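PDB 3GIW: methyltransferase from Streptomyces avermitilis, which is of unconfirmed function but binds S-adenosyl-L-homocysteine and is probably an S-adenosylmethionine-dependent methyltransferase of the Rossmann-like class. Local coordinates for residues V183-L186 with L187-P191; L156-T159 with R160-L164. All coordinates share one frame; numbering follows the deposited sequence.

Contact 1. Residues V183-L186 with L187-P191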
loop_
_atom_site.group_PDB
_atom_site.type_symbol
_atom_site.label_atom_id
_atom_site.label_comp_id
_atom_site.label_asym_id
_atom_site.label_seq_id
_atom_site.Cartn_x
_atom_site.Cartn_y
_atom_site.Cartn_z
ATOM N N VAL A 183 -7.032 9.818 -5.009
ATOM C CA VAL A 183 -7.529 8.458 -4.869
ATOM C C VAL A 183 -8.893 8.296 -5.550
ATOM O O VAL A 183 -9.115 7.304 -6.293
ATOM C CB VAL A 183 -7.572 8.044 -3.391
ATOM C CG1 VAL A 183 -8.421 6.775 -3.228
ATOM C CG2 VAL A 183 -6.173 7.874 -2.858
ATOM N N ARG A 184 -9.794 9.243 -5.328
ATOM C CA ARG A 184 -11.127 9.119 -5.879
ATOM C C ARG A 184 -11.106 9.317 -7.405
ATOM O O ARG A 184 -11.960 8.771 -8.095
ATOM C CB ARG A 184 -12.115 9.986 -5.093
ATOM C CG ARG A 184 -12.150 9.478 -3.595
ATOM C CD ARG A 184 -12.625 7.992 -3.453
ATOM N NE ARG A 184 -14.036 7.950 -3.867
ATOM C CZ ARG A 184 -15.074 8.005 -3.047
ATOM N NH1 ARG A 184 -14.896 7.999 -1.745
ATOM N NH2 ARG A 184 -16.310 8.024 -3.551
ATOM N N ARG A 185 -10.155 10.062 -7.949
ATOM C CA ARG A 185 -9.990 10.161 -9.407
ATOM C C ARG A 185 -9.559 8.825 -10.028
ATOM O O ARG A 185 -10.021 8.454 -11.104
ATOM C CB ARG A 185 -8.976 11.245 -9.756
ATOM C CG ARG A 185 -8.690 11.434 -11.220
ATOM C CD ARG A 185 -9.977 11.783 -12.025
ATOM N NE ARG A 185 -9.698 11.808 -13.460
ATOM C CZ ARG A 185 -9.799 10.756 -14.272
ATOM N NH1 ARG A 185 -10.215 9.599 -13.818
ATOM N NH2 ARG A 185 -9.501 10.874 -15.574
ATOM N N LEU A 186 -8.699 8.087 -9.346
ATOM C CA LEU A 186 -8.356 6.734 -9.783
ATOM C C LEU A 186 -9.506 5.742 -9.703
ATOM O O LEU A 186 -9.574 4.797 -10.514
ATOM C CB LEU A 186 -7.154 6.180 -8.988
ATOM C CG LEU A 186 -5.844 6.929 -9.218
ATOM C CD1 LEU A 186 -4.807 6.606 -8.119
ATOM C CD2 LEU A 186 -5.306 6.614 -10.602
ATOM N N LEU A 187 -10.408 5.939 -8.755
ATOM C CA LEU A 187 -11.546 5.032 -8.588
ATOM C C LEU A 187 -12.656 5.315 -9.632
ATOM O O LEU A 187 -13.455 4.436 -9.953
ATOM C CB LEU A 187 -12.098 5.154 -7.153
ATOM C CG LEU A 187 -13.150 4.116 -6.679
ATOM C CD1 LEU A 187 -12.658 2.671 -6.739
ATOM C CD2 LEU A 187 -13.581 4.438 -5.241
ATOM N N GLU A 188 -12.728 6.548 -10.136
ATOM C CA GLU A 188 -13.793 6.980 -11.057
ATOM C C GLU A 188 -14.064 5.994 -12.193
ATOM O O GLU A 188 -15.226 5.614 -12.396
ATOM C CB GLU A 188 -13.461 8.361 -11.639
ATOM C CG GLU A 188 -13.700 9.504 -10.707
ATOM C CD GLU A 188 -15.165 9.819 -10.505
ATOM O OE1 GLU A 188 -16.012 9.226 -11.225
ATOM O OE2 GLU A 188 -15.458 10.671 -9.621
ATOM N N PRO A 189 -13.023 5.610 -12.963
ATOM C CA PRO A 189 -13.278 4.724 -14.138
ATOM C C PRO A 189 -13.576 3.262 -13.822
ATOM O O PRO A 189 -13.855 2.467 -14.739
ATOM C CB PRO A 189 -11.975 4.818 -14.932
ATOM C CG PRO A 189 -10.940 5.095 -13.927
ATOM C CD PRO A 189 -11.606 6.018 -12.929
ATOM N N LEU A 190 -13.483 2.876 -12.561
ATOM C CA LEU A 190 -13.683 1.486 -12.203
ATOM C C LEU A 190 -15.200 1.300 -12.062
ATOM O O LEU A 190 -15.898 2.177 -11.573
ATOM C CB LEU A 190 -12.904 1.162 -10.926
ATOM C CG LEU A 190 -11.427 1.550 -10.988
ATOM C CD1 LEU A 190 -10.652 1.091 -9.732
ATOM C CD2 LEU A 190 -10.760 0.987 -12.228
ATOM N N PRO A 191 -15.723 0.176 -12.534
ATOM C CA PRO A 191 -17.178 -0.046 -12.470
ATOM C C PRO A 191 -17.753 -0.350 -11.088
ATOM O O PRO A 191 -17.030 -0.696 -10.145
ATOM C CB PRO A 191 -17.392 -1.256 -13.388
ATOM C CG PRO A 191 -16.086 -1.916 -13.435
ATOM C CD PRO A 191 -15.014 -0.930 -13.195
#
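L187 and E188 take up the carbonyls of the last turn of helix 179-187, and the backbone bonds weaken as the helix runs out. L187 N donates to V183 O at 3.1 Å. Its second bond, to R184 O, is weak, as are both bonds of E188 N, to R184 O and R185 O. P189 has no N-H to continue the series: its CD sits 3.4 Å from R185 O and equally close to L186 O, a buried carbonyl without a polar partner, which P189 CG also approaches. A type I turn, L187 to L190, then leads the chain away, closed by L190 N on L187 O at 3.0 Å.

The side chains meet by van der Waals contact, the arginines lying against carbon atoms. R184 and L187 run side by side, R184 NE 3.8 Å from L187 CD2; the R184 chain, folded at chi2 (-61°) and chi3 (-66°), carries its NH1 to the carbonyls of F235 and E237. R185 crosses P189 at about a right angle, and P189 CD meets the guanidinium edge in its plane, 3.9 Å from R185 NH1. The E188 carboxylate pairs with neither arginine.

L186 and L190 pack on L164 of strand 163-167, L186 and R185 on P143 of helix 143-147, and L187 on L239, while K276 NZ bonds L187 O and L190 O.

Contact 2. Residues L156-T159 with R160-L164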
loop_
_atom_site.group_PDB
_atom_site.type_symbol
_atom_site.label_atom_id
_atom_site.label_comp_id
_atom_site.label_asym_id
_atom_site.label_seq_id
_atom_site.Cartn_x
_atom_site.Cartn_y
_atom_site.Cartn_z
ATOM N N LEU A 156 -5.749 -4.868 -17.807
ATOM C CA LEU A 156 -7.045 -4.794 -17.152
ATOM C C LEU A 156 -8.168 -4.426 -18.126
ATOM O O LEU A 156 -7.964 -3.677 -19.091
ATOM C CB LEU A 156 -7.021 -3.769 -16.033
ATOM C CG LEU A 156 -5.927 -3.930 -14.975
ATOM C CD1 LEU A 156 -6.069 -2.829 -13.904
ATOM C CD2 LEU A 156 -5.920 -5.356 -14.400
ATOM N N ASP A 157 -9.359 -4.949 -17.842
ATOM C CA ASP A 157 -10.596 -4.588 -18.515
ATOM C C ASP A 157 -11.369 -3.684 -17.583
ATOM O O ASP A 157 -11.951 -4.136 -16.584
ATOM C CB ASP A 157 -11.368 -5.871 -18.809
ATOM C CG ASP A 157 -12.708 -5.637 -19.453
ATOM O OD1 ASP A 157 -13.207 -4.496 -19.488
ATOM O OD2 ASP A 157 -13.296 -6.649 -19.946
ATOM N N LEU A 158 -11.393 -2.391 -17.849
ATOM C CA LEU A 158 -12.027 -1.444 -16.921
ATOM C C LEU A 158 -13.556 -1.400 -16.997
ATOM O O LEU A 158 -14.198 -0.568 -16.333
ATOM C CB LEU A 158 -11.431 -0.040 -17.072
ATOM C CG LEU A 158 -9.905 0.062 -16.867
ATOM C CD1 LEU A 158 -9.512 1.550 -16.918
ATOM C CD2 LEU A 158 -9.482 -0.602 -15.544
ATOM N N THR A 159 -14.142 -2.313 -17.780
ATOM C CA THR A 159 -15.579 -2.560 -17.727
ATOM C C THR A 159 -15.965 -3.696 -16.776
ATOM O O THR A 159 -17.153 -4.032 -16.637
ATOM C CB THR A 159 -16.183 -2.829 -19.143
ATOM O OG1 THR A 159 -15.828 -4.135 -19.611
ATOM C CG2 THR A 159 -15.733 -1.755 -20.191
ATOM N N ARG A 160 -14.981 -4.252 -16.081
ATOM C CA ARG A 160 -15.236 -5.308 -15.085
ATOM C C ARG A 160 -14.602 -4.891 -13.757
ATOM O O ARG A 160 -13.719 -4.058 -13.751
ATOM C CB ARG A 160 -14.697 -6.659 -15.549
ATOM C CG ARG A 160 -15.452 -7.181 -16.771
ATOM C CD ARG A 160 -14.719 -8.299 -17.479
ATOM N NE ARG A 160 -15.278 -8.530 -18.817
ATOM C CZ ARG A 160 -16.399 -9.190 -19.044
ATOM N NH1 ARG A 160 -17.094 -9.670 -18.028
ATOM N NH2 ARG A 160 -16.842 -9.341 -20.290
ATOM N N PRO A 161 -15.096 -5.414 -12.618
ATOM C CA PRO A 161 -14.604 -4.938 -11.333
ATOM C C PRO A 161 -13.088 -5.027 -11.179
ATOM O O PRO A 161 -12.439 -5.995 -11.589
ATOM C CB PRO A 161 -15.340 -5.826 -10.330
ATOM C CG PRO A 161 -16.597 -6.233 -11.054
ATOM C CD PRO A 161 -16.165 -6.422 -12.469
ATOM N N VAL A 162 -12.558 -4.014 -10.499
ATOM C CA VAL A 162 -11.142 -3.908 -10.146
ATOM C C VAL A 162 -11.031 -3.530 -8.658
ATOM O O VAL A 162 -11.838 -2.738 -8.165
ATOM C CB VAL A 162 -10.484 -2.773 -10.983
ATOM C CG1 VAL A 162 -9.029 -2.546 -10.606
ATOM C CG2 VAL A 162 -10.515 -3.074 -12.520
ATOM N N ALA A 163 -10.065 -4.124 -7.941
ATOM C CA ALA A 163 -9.675 -3.627 -6.611
ATOM C C ALA A 163 -8.494 -2.671 -6.749
ATOM O O ALA A 163 -7.420 -3.067 -7.240
ATOM C CB ALA A 163 -9.290 -4.749 -5.695
ATOM N N LEU A 164 -8.718 -1.437 -6.322
ATOM C CA LEU A 164 -7.728 -0.386 -6.273
ATOM C C LEU A 164 -7.089 -0.482 -4.891
ATOM O O LEU A 164 -7.757 -0.232 -3.885
ATOM C CB LEU A 164 -8.376 0.978 -6.479
ATOM C CG LEU A 164 -7.458 2.189 -6.434
ATOM C CD1 LEU A 164 -6.403 2.188 -7.535
ATOM C CD2 LEU A 164 -8.277 3.492 -6.498
#
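An Asx turn at D157 and a type I beta turn from D157 to R160 share this loop, which leads into strand 163-167 of the Rossmann-like sheet. The turn is closed by R160 N donating to D157 O at 3.1 Å, the N-H rather straight (157°). The D157 side chain braces the same bend. With CG anti to the backbone N (chi1 177°), its carboxylate reaches forward over the turn, and each oxygen has its own task. D157 OD1 takes two bonds from one residue, both arriving from the same face of the carboxylate: T159 N at 2.9 Å on the anti side and T159 OG1 at 2.6 Å on the syn side. D157 OD2 instead forms a salt bridge with R160. Exchanging D157 for an alanine would probably leave T159 N and OG1 without their shared acceptor and R160 NE without its carboxylate partner.

Among the aliphatic side chains, V162 turns back toward the loop: its CG2 lies 4.0 Å from L158 CD2, with L156 CD1 more loosely placed against CG1. The L190 side chain touches those of L158 and V162, and L156 reaches strand 107-112. In the salt bridge R160 NE stands 3.0 Å from D157 OD2, which lies in the guanidinium plane, whereas NE comes from above the carboxylate, the two planes 82° apart.

Both contacts are local bends, in series along the chain, that flank strand 163-167: 156-164 leads into the strand, and 183-191 ends helix 179-187, the next helix, ahead of strand 195-201. Each is partly buried, with leucines or valine inside and charged residues toward the surface. The loops touch directly, P191 CG lying 3.2 Å from R160 O. Both have backbone bonds and aliphatic side chains packed inward, but only contact 2 adds a salt bridge across its turn and carboxylate bonds within it. Contact 1 lies nearer the S-adenosyl-L-homocysteine site, the L186 side chain being about 5 Å from that of M140; contact 2 is remote from it.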